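Local atomic coordinates of tail fiber protein (Acinetobacter phage AM24, PDB entry 5W5P), a protein that probably recognises, and may degrade, capsular polysaccharide of its host Acinetobacter baumannii as the trimeric tailspike of the phage. Residues E475-I481 / Q619-T623; Q487-T493 / V520-G526. One frame throughout, in Å; residues are numbered along the deposited sequence.

Contact 1 of 2, residues E475-I481 / Q619-T623; sequences EIDTNLI and QIYPT
Thr623, the last residue of the chain, is held against Glu475 by backbone and side chain together. Its N donates a nearly straight bond (173°) to Glu475 O at 2.8 Å, and its OG1 lies 2.8 Å from Glu475 OE1 and 3.0 Å from Glu475 O, so one hydroxyl proton faces two acceptors. The glutamate carries CG anti to its own N (chi1 175°) and then runs extended, laying the arm across the threonine. The short C-terminal strand 621-622 pairs antiparallel with the end of strand 470-477, which 577-582 flanks on its other edge. Two residues further along, past the Ile476-Pro622 pair, Asp477 N donates to Tyr621 O (3.2 Å). Pro622, in that non-hydrogen-bonded pair, needs no N-H for this neighbour. The Tyr621 ring lies alongside Asp477, 24° from its carboxylate plane, with CZ 3.5 Å from Asp477 CB; Leu480 CD1 meets Tyr621 CE1 at 3.8 Å. Water 2 joins Tyr621 OH to Asp477 OD2, while OD1 forms an Asx turn with Asn479 N and accepts from Thr576 OG1. Ile620 CD1 touches Ile476 CD1 (3.8 Å) and Thr478 CG2. Thr623 O also bonds Ser456 OG, so the chain end is held by directed polar bonds as well as strand pairing.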
ATOM      1  N   GLU A 475     -35.986 -14.832 -21.720  1.00 43.90           N
ATOM      2  CA  GLU A 475     -36.493 -13.506 -22.043  1.00 44.35           C
ATOM      3  C   GLU A 475     -35.355 -12.508 -21.897  1.00 47.64           C
ATOM      4  O   GLU A 475     -34.756 -12.397 -20.823  1.00 49.32           O
ATOM      5  CB  GLU A 475     -37.668 -13.141 -21.138  1.00 45.24           C
ATOM      6  CG  GLU A 475     -38.181 -11.724 -21.328  1.00 45.78           C
ATOM      7  CD  GLU A 475     -39.260 -11.363 -20.330  1.00 50.90           C
ATOM      8  OE1 GLU A 475     -38.979 -10.577 -19.401  1.00 51.31           O
ATOM      9  OE2 GLU A 475     -40.393 -11.867 -20.471  1.00 53.77           O
ATOM     10  N   ILE A 476     -35.051 -11.799 -22.975  1.00 44.94           N
ATOM     11  CA  ILE A 476     -34.046 -10.749 -22.958  1.00 46.30           C
ATOM     12  C   ILE A 476     -34.743  -9.421 -23.219  1.00 50.44           C
ATOM     13  O   ILE A 476     -35.847  -9.367 -23.769  1.00 56.33           O
ATOM     14  CB  ILE A 476     -32.926 -10.999 -23.988  1.00 47.46           C
ATOM     15  CG1 ILE A 476     -33.475 -10.890 -25.410  1.00 42.80           C
ATOM     16  CG2 ILE A 476     -32.283 -12.365 -23.760  1.00 45.46           C
ATOM     17  CD1 ILE A 476     -32.457 -11.212 -26.479  1.00 42.30           C
ATOM     18  N   ASP A 477     -34.089  -8.334 -22.814  1.00 49.22           N
ATOM     19  CA  ASP A 477     -34.652  -6.998 -22.961  1.00 49.42           C
ATOM     20  C   ASP A 477     -33.663  -6.081 -23.663  1.00 48.89           C
ATOM     21  O   ASP A 477     -32.449  -6.188 -23.467  1.00 49.38           O
ATOM     22  CB  ASP A 477     -35.044  -6.403 -21.604  1.00 51.16           C
ATOM     23  CG  ASP A 477     -36.208  -5.434 -21.706  1.00 52.81           C
ATOM     24  OD1 ASP A 477     -36.351  -4.776 -22.758  1.00 52.78           O
ATOM     25  OD2 ASP A 477     -36.985  -5.339 -20.733  1.00 54.21           O
ATOM     26  N   THR A 478     -34.198  -5.176 -24.483  1.00 48.80           N
ATOM     27  CA  THR A 478     -33.400  -4.206 -25.223  1.00 46.31           C
ATOM     28  C   THR A 478     -33.666  -2.774 -24.775  1.00 48.55           C
ATOM     29  O   THR A 478     -33.158  -1.835 -25.400  1.00 47.39           O
ATOM     30  CB  THR A 478     -33.670  -4.334 -26.726  1.00 46.18           C
ATOM     31  OG1 THR A 478     -35.013  -3.918 -27.012  1.00 45.66           O
ATOM     32  CG2 THR A 478     -33.486  -5.773 -27.184  1.00 44.10           C
ATOM     33  N   ASN A 479     -34.442  -2.587 -23.703  1.00 50.15           N
ATOM     34  CA  ASN A 479     -34.886  -1.249 -23.323  1.00 50.05           C
ATOM     35  C   ASN A 479     -33.714  -0.348 -22.949  1.00 49.95           C
ATOM     36  O   ASN A 479     -33.749   0.861 -23.203  1.00 52.19           O
ATOM     37  CB  ASN A 479     -35.884  -1.340 -22.168  1.00 54.80           C
ATOM     38  CG  ASN A 479     -35.252  -1.849 -20.880  1.00 56.43           C
ATOM     39  OD1 ASN A 479     -34.491  -2.816 -20.888  1.00 60.03           O
ATOM     40  ND2 ASN A 479     -35.563  -1.192 -19.765  1.00 53.79           N
ATOM     41  N   LEU A 480     -32.671  -0.914 -22.344  1.00 51.66           N
ATOM     42  CA  LEU A 480     -31.508  -0.110 -21.986  1.00 49.90           C
ATOM     43  C   LEU A 480     -30.606   0.154 -23.187  1.00 48.03           C
ATOM     44  O   LEU A 480     -29.915   1.177 -23.217  1.00 46.59           O
ATOM     45  CB  LEU A 480     -30.736  -0.791 -20.856  1.00 45.41           C
ATOM     46  CG  LEU A 480     -31.599  -0.990 -19.606  1.00 46.03           C
ATOM     47  CD1 LEU A 480     -30.807  -1.607 -18.480  1.00 42.35           C
ATOM     48  CD2 LEU A 480     -32.230   0.324 -19.162  1.00 44.08           C
ATOM     49  N   ILE A 481     -30.603  -0.740 -24.180  1.00 48.09           N
ATOM     50  CA  ILE A 481     -29.921  -0.448 -25.438  1.00 48.35           C
ATOM     51  C   ILE A 481     -30.544   0.773 -26.100  1.00 52.63           C
ATOM     52  O   ILE A 481     -29.841   1.691 -26.539  1.00 55.58           O
ATOM     53  CB  ILE A 481     -29.957  -1.668 -26.374  1.00 46.38           C
ATOM     54  CG1 ILE A 481     -29.265  -2.869 -25.731  1.00 47.07           C
ATOM     55  CG2 ILE A 481     -29.295  -1.338 -27.700  1.00 43.35           C
ATOM     56  CD1 ILE A 481     -29.248  -4.095 -26.630  1.00 47.97           C
ATOM     57  N   GLN A 619     -25.492  -3.586 -23.949  1.00 47.10           N
ATOM     58  CA  GLN A 619     -26.525  -3.440 -22.934  1.00 48.58           C
ATOM     59  C   GLN A 619     -27.698  -4.409 -23.119  1.00 47.71           C
ATOM     60  O   GLN A 619     -28.754  -4.207 -22.509  1.00 44.45           O
ATOM     61  CB  GLN A 619     -27.023  -1.993 -22.902  1.00 49.19           C
ATOM     62  CG  GLN A 619     -26.019  -1.012 -22.303  1.00 51.46           C
ATOM     63  CD  GLN A 619     -25.422  -1.499 -20.987  1.00 47.65           C
ATOM     64  OE1 GLN A 619     -26.063  -1.439 -19.932  1.00 47.94           O
ATOM     65  NE2 GLN A 619     -24.187  -1.980 -21.046  1.00 40.90           N
ATOM     66  N   ILE A 620     -27.544  -5.445 -23.950  1.00 46.57           N
ATOM     67  CA  ILE A 620     -28.491  -6.555 -23.929  1.00 44.19           C
ATOM     68  C   ILE A 620     -28.276  -7.358 -22.650  1.00 47.97           C
ATOM     69  O   ILE A 620     -27.142  -7.500 -22.170  1.00 53.38           O
ATOM     70  CB  ILE A 620     -28.337  -7.438 -25.181  1.00 44.17           C
ATOM     71  CG1 ILE A 620     -29.491  -8.439 -25.287  1.00 44.42           C
ATOM     72  CG2 ILE A 620     -27.005  -8.182 -25.176  1.00 44.23           C
ATOM     73  CD1 ILE A 620     -30.718  -7.874 -25.974  1.00 41.58           C
ATOM     74  N   TYR A 621     -29.363  -7.870 -22.075  1.00 47.73           N
ATOM     75  CA  TYR A 621     -29.267  -8.581 -20.807  1.00 47.19           C
ATOM     76  C   TYR A 621     -30.446  -9.531 -20.674  1.00 48.53           C
ATOM     77  O   TYR A 621     -31.516  -9.264 -21.234  1.00 48.02           O
ATOM     78  CB  TYR A 621     -29.231  -7.603 -19.618  1.00 43.91           C
ATOM     79  CG  TYR A 621     -30.505  -6.814 -19.412  1.00 41.37           C
ATOM     80  CD1 TYR A 621     -30.733  -5.642 -20.117  1.00 41.74           C
ATOM     81  CD2 TYR A 621     -31.476  -7.238 -18.513  1.00 41.34           C
ATOM     82  CE1 TYR A 621     -31.891  -4.910 -19.932  1.00 45.25           C
ATOM     83  CE2 TYR A 621     -32.644  -6.516 -18.326  1.00 43.63           C
ATOM     84  CZ  TYR A 621     -32.844  -5.351 -19.038  1.00 46.45           C
ATOM     85  OH  TYR A 621     -33.997  -4.621 -18.856  1.00 48.68           O
ATOM     86  N   PRO A 622     -30.288 -10.637 -19.944  1.00 49.31           N
ATOM     87  CA  PRO A 622     -31.416 -11.541 -19.703  1.00 47.08           C
ATOM     88  C   PRO A 622     -32.225 -11.105 -18.494  1.00 48.71           C
ATOM     89  O   PRO A 622     -31.691 -10.615 -17.498  1.00 46.05           O
ATOM     90  CB  PRO A 622     -30.720 -12.884 -19.449  1.00 44.86           C
ATOM     91  CG  PRO A 622     -29.425 -12.496 -18.797  1.00 39.44           C
ATOM     92  CD  PRO A 622     -29.041 -11.135 -19.336  1.00 39.31           C
ATOM     93  N   THR A 623     -33.538 -11.285 -18.589  1.00 52.83           N
ATOM     94  CA  THR A 623     -34.445 -10.861 -17.526  1.00 53.85           C
ATOM     95  C   THR A 623     -34.692 -11.985 -16.528  1.00 56.55           C
ATOM     96  O   THR A 623     -34.268 -13.119 -16.740  1.00 56.91           O
ATOM     97  CB  THR A 623     -35.793 -10.393 -18.085  1.00 53.09           C
ATOM     98  OG1 THR A 623     -36.546 -11.530 -18.526  1.00 56.79           O
ATOM     99  CG2 THR A 623     -35.582  -9.447 -19.250  1.00 52.58           C
ATOM    100  OXT THR A 623     -35.319 -11.776 -15.490  1.00 58.65           O
TER
HETATM  101  O   HOH W   1     -31.120  -3.517 -23.022  1.00 47.66           O
HETATM  102  O   HOH W   2     -36.582  -5.757 -17.926  1.00 53.70           O

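Contact 2 of 2, residues Q487-T493 / V520-G526; sequences QSSRACT and VVQGSEG
Arg490 reaches Ser524 through a water in the plane of its guanidinium: at the edge, NH1 donates to water 5 (2.7 Å), which donates to Ser524 O. Gln487 CA lies over one face, nearer its margin than its centre, 3.8 Å from the plane, and Arg490 NH2 donates to Leu484 O. The rotation of the Gln522 amide is fixed by two acceptors close to its plane, Glu525 OE1 and Gly523 O, each 2.9 Å from NE2; Gln522 OE1 lies 3.4 Å from Ala491 CB and accepts from Gln501 NE2 of the third subunit. A methyl group is all that Ala491 puts beside the bent Gln522 side chain. Gln487, extended beyond CG, passes over Ser524 O (3.2 Å from CG) to accept Gly526 N at OE1, in a bent bond (3.0 Å, 130°) from above the amide plane, while NE2 serves Ile527 O. Gly526 has a positive phi (81°), which suits a residue without CB. This is where the antiparallel hairpin of strands 492-503 and 509-523 opens out. Cys492 and Val521 form a hydrogen-bonded pair, Cys492 O accepting Val521 N at 2.8 Å and Cys492 N donating back to Val521 O, and SG and CG2 of the two touch on one face. On the other, branched Thr493 and Val520 meet through Thr493 CG2, and both pack on Phe499 of the third subunit. Ala491 N donates to water 3.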
ATOM      1  N   GLN A 487     -26.291   6.388 -31.481  1.00 58.26           N
ATOM      2  CA  GLN A 487     -26.677   5.237 -32.292  1.00 57.41           C
ATOM      3  C   GLN A 487     -25.554   4.211 -32.367  1.00 52.62           C
ATOM      4  O   GLN A 487     -25.807   3.002 -32.304  1.00 50.72           O
ATOM      5  CB  GLN A 487     -27.081   5.691 -33.697  1.00 58.65           C
ATOM      6  CG  GLN A 487     -28.494   6.249 -33.792  1.00 57.51           C
ATOM      7  CD  GLN A 487     -28.823   6.766 -35.180  1.00 56.08           C
ATOM      8  OE1 GLN A 487     -27.930   6.996 -35.996  1.00 57.36           O
ATOM      9  NE2 GLN A 487     -30.109   6.964 -35.450  1.00 54.48           N
ATOM     10  N   SER A 488     -24.306   4.671 -32.483  1.00 52.49           N
ATOM     11  CA  SER A 488     -23.184   3.757 -32.666  1.00 54.11           C
ATOM     12  C   SER A 488     -22.891   2.908 -31.433  1.00 51.97           C
ATOM     13  O   SER A 488     -22.174   1.911 -31.551  1.00 47.26           O
ATOM     14  CB  SER A 488     -21.934   4.542 -33.065  1.00 54.60           C
ATOM     15  OG  SER A 488     -21.703   5.619 -32.175  1.00 56.55           O
ATOM     16  N   SER A 489     -23.428   3.265 -30.267  1.00 52.48           N
ATOM     17  CA  SER A 489     -23.193   2.495 -29.053  1.00 51.31           C
ATOM     18  C   SER A 489     -24.163   1.337 -28.864  1.00 52.45           C
ATOM     19  O   SER A 489     -23.939   0.508 -27.977  1.00 51.22           O
ATOM     20  CB  SER A 489     -23.275   3.401 -27.818  1.00 47.39           C
ATOM     21  OG  SER A 489     -22.722   4.673 -28.075  1.00 49.95           O
ATOM     22  N   ARG A 490     -25.226   1.255 -29.667  1.00 50.61           N
ATOM     23  CA  ARG A 490     -26.319   0.342 -29.346  1.00 47.06           C
ATOM     24  C   ARG A 490     -26.037  -1.086 -29.799  1.00 45.36           C
ATOM     25  O   ARG A 490     -26.200  -2.030 -29.020  1.00 45.86           O
ATOM     26  CB  ARG A 490     -27.618   0.854 -29.965  1.00 45.80           C
ATOM     27  CG  ARG A 490     -27.957   2.278 -29.564  1.00 46.08           C
ATOM     28  CD  ARG A 490     -29.449   2.534 -29.607  1.00 45.74           C
ATOM     29  NE  ARG A 490     -29.771   3.896 -29.192  1.00 47.71           N
ATOM     30  CZ  ARG A 490     -30.202   4.847 -30.017  1.00 50.55           C
ATOM     31  NH1 ARG A 490     -30.366   4.586 -31.308  1.00 47.89           N
ATOM     32  NH2 ARG A 490     -30.467   6.060 -29.551  1.00 47.49           N
ATOM     33  N   ALA A 491     -25.616  -1.262 -31.051  1.00 44.89           N
ATOM     34  CA  ALA A 491     -25.518  -2.593 -31.639  1.00 44.88           C
ATOM     35  C   ALA A 491     -24.509  -3.462 -30.893  1.00 43.65           C
ATOM     36  O   ALA A 491     -23.523  -2.975 -30.332  1.00 41.84           O
ATOM     37  CB  ALA A 491     -25.127  -2.496 -33.115  1.00 42.17           C
ATOM     38  N   CYS A 492     -24.766  -4.767 -30.899  1.00 41.45           N
ATOM     39  CA  CYS A 492     -23.876  -5.742 -30.284  1.00 40.89           C
ATOM     40  C   CYS A 492     -24.299  -7.130 -30.742  1.00 44.82           C
ATOM     41  O   CYS A 492     -25.356  -7.314 -31.354  1.00 51.28           O
ATOM     42  CB  CYS A 492     -23.894  -5.642 -28.756  1.00 42.78           C
ATOM     43  SG  CYS A 492     -25.519  -5.923 -28.010  1.00 47.91           S
ATOM     44  N   THR A 493     -23.443  -8.105 -30.454  1.00 42.74           N
ATOM     45  CA  THR A 493     -23.753  -9.514 -30.634  1.00 40.81           C
ATOM     46  C   THR A 493     -23.467 -10.240 -29.328  1.00 42.00           C
ATOM     47  O   THR A 493     -22.801  -9.705 -28.435  1.00 42.89           O
ATOM     48  CB  THR A 493     -22.952 -10.135 -31.785  1.00 41.52           C
ATOM     49  OG1 THR A 493     -21.550  -9.927 -31.575  1.00 38.61           O
ATOM     50  CG2 THR A 493     -23.363  -9.503 -33.103  1.00 41.09           C
ATOM     51  N   VAL A 520     -27.792 -11.175 -32.811  1.00 48.37           N
ATOM     52  CA  VAL A 520     -27.290  -9.913 -33.340  1.00 47.48           C
ATOM     53  C   VAL A 520     -28.331  -8.841 -33.037  1.00 48.42           C
ATOM     54  O   VAL A 520     -29.531  -9.066 -33.225  1.00 48.07           O
ATOM     55  CB  VAL A 520     -26.994  -9.997 -34.853  1.00 46.22           C
ATOM     56  CG1 VAL A 520     -28.176 -10.603 -35.605  1.00 42.93           C
ATOM     57  CG2 VAL A 520     -26.623  -8.629 -35.412  1.00 45.70           C
ATOM     58  N   VAL A 521     -27.880  -7.692 -32.534  1.00 48.35           N
ATOM     59  CA  VAL A 521     -28.754  -6.578 -32.175  1.00 48.46           C
ATOM     60  C   VAL A 521     -28.355  -5.370 -33.013  1.00 50.24           C
ATOM     61  O   VAL A 521     -27.181  -4.982 -33.022  1.00 49.79           O
ATOM     62  CB  VAL A 521     -28.668  -6.252 -30.669  1.00 45.21           C
ATOM     63  CG1 VAL A 521     -29.825  -5.356 -30.244  1.00 42.72           C
ATOM     64  CG2 VAL A 521     -28.648  -7.531 -29.842  1.00 41.45           C
ATOM     65  N   GLN A 522     -29.325  -4.772 -33.706  1.00 43.85           N
ATOM     66  CA  GLN A 522     -29.037  -3.625 -34.560  1.00 47.04           C
ATOM     67  C   GLN A 522     -30.306  -2.812 -34.788  1.00 48.50           C
ATOM     68  O   GLN A 522     -31.375  -3.373 -35.049  1.00 46.45           O
ATOM     69  CB  GLN A 522     -28.448  -4.065 -35.908  1.00 45.59           C
ATOM     70  CG  GLN A 522     -28.272  -2.938 -36.938  1.00 45.30           C
ATOM     71  CD  GLN A 522     -27.065  -2.044 -36.651  1.00 58.56           C
ATOM     72  OE1 GLN A 522     -25.950  -2.528 -36.430  1.00 44.06           O
ATOM     73  NE2 GLN A 522     -27.285  -0.731 -36.661  1.00 45.44           N
ATOM     74  N   GLY A 523     -30.170  -1.490 -34.699  1.00 45.79           N
ATOM     75  CA  GLY A 523     -31.236  -0.554 -34.975  1.00 47.14           C
ATOM     76  C   GLY A 523     -30.803   0.471 -36.009  1.00 51.17           C
ATOM     77  O   GLY A 523     -29.998   0.192 -36.902  1.00 51.65           O
ATOM     78  N   SER A 524     -31.354   1.673 -35.874  1.00 53.07           N
ATOM     79  CA  SER A 524     -30.991   2.764 -36.768  1.00 56.83           C
ATOM     80  C   SER A 524     -29.576   3.246 -36.460  1.00 59.41           C
ATOM     81  O   SER A 524     -29.239   3.519 -35.304  1.00 59.32           O
ATOM     82  CB  SER A 524     -31.988   3.914 -36.627  1.00 56.57           C
ATOM     83  OG  SER A 524     -33.321   3.448 -36.756  1.00 58.09           O
ATOM     84  N   GLU A 525     -28.748   3.352 -37.499  1.00 57.12           N
ATOM     85  CA  GLU A 525     -27.359   3.778 -37.352  1.00 52.35           C
ATOM     86  C   GLU A 525     -26.968   4.598 -38.571  1.00 55.57           C
ATOM     87  O   GLU A 525     -27.054   4.109 -39.702  1.00 60.60           O
ATOM     88  CB  GLU A 525     -26.427   2.574 -37.194  1.00 51.74           C
ATOM     89  CG  GLU A 525     -24.998   2.931 -36.836  1.00 53.97           C
ATOM     90  CD  GLU A 525     -24.316   1.847 -36.021  1.00 54.43           C
ATOM     91  OE1 GLU A 525     -24.941   0.787 -35.807  1.00 54.04           O
ATOM     92  OE2 GLU A 525     -23.160   2.057 -35.593  1.00 53.44           O
ATOM     93  N   GLY A 526     -26.536   5.837 -38.339  1.00 53.72           N
ATOM     94  CA  GLY A 526     -26.209   6.744 -39.421  1.00 49.95           C
ATOM     95  C   GLY A 526     -27.396   7.440 -40.042  1.00 58.70           C
ATOM     96  O   GLY A 526     -27.280   7.977 -41.151  1.00 57.11           O
TER
HETATM   97  O   HOH W   3     -25.611   0.640 -33.261  1.00 42.83           O
HETATM   98  O   HOH W   4     -22.195   0.501 -33.835  1.00 44.36           O
HETATM   99  O   HOH W   5     -30.122   2.443 -32.891  1.00 49.96           O

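How the contacts relate
Coming from the N terminus, the chain enters this C-terminal region after the long stack of parallel strands. The first half of contact 1, 475-481, is the end of strand 470-477 and the start of helix 479-483. A few residues later 487-493 leads into strand 492-503; the return strand 509-523 closes contact 2, with 26 mostly strand residues between its segments. Contact 1 closes only at the C terminus, with 137 residues between its segments, so contact 2 is nested inside it. Contact 1 pairs strands of the sheet holding 470-477 and contact 2 strands of the hairpin's sheet; the two meet, centres 13 Å apart, where Ile481 packs on Arg490 and Val521, and Ile620 on Cys492.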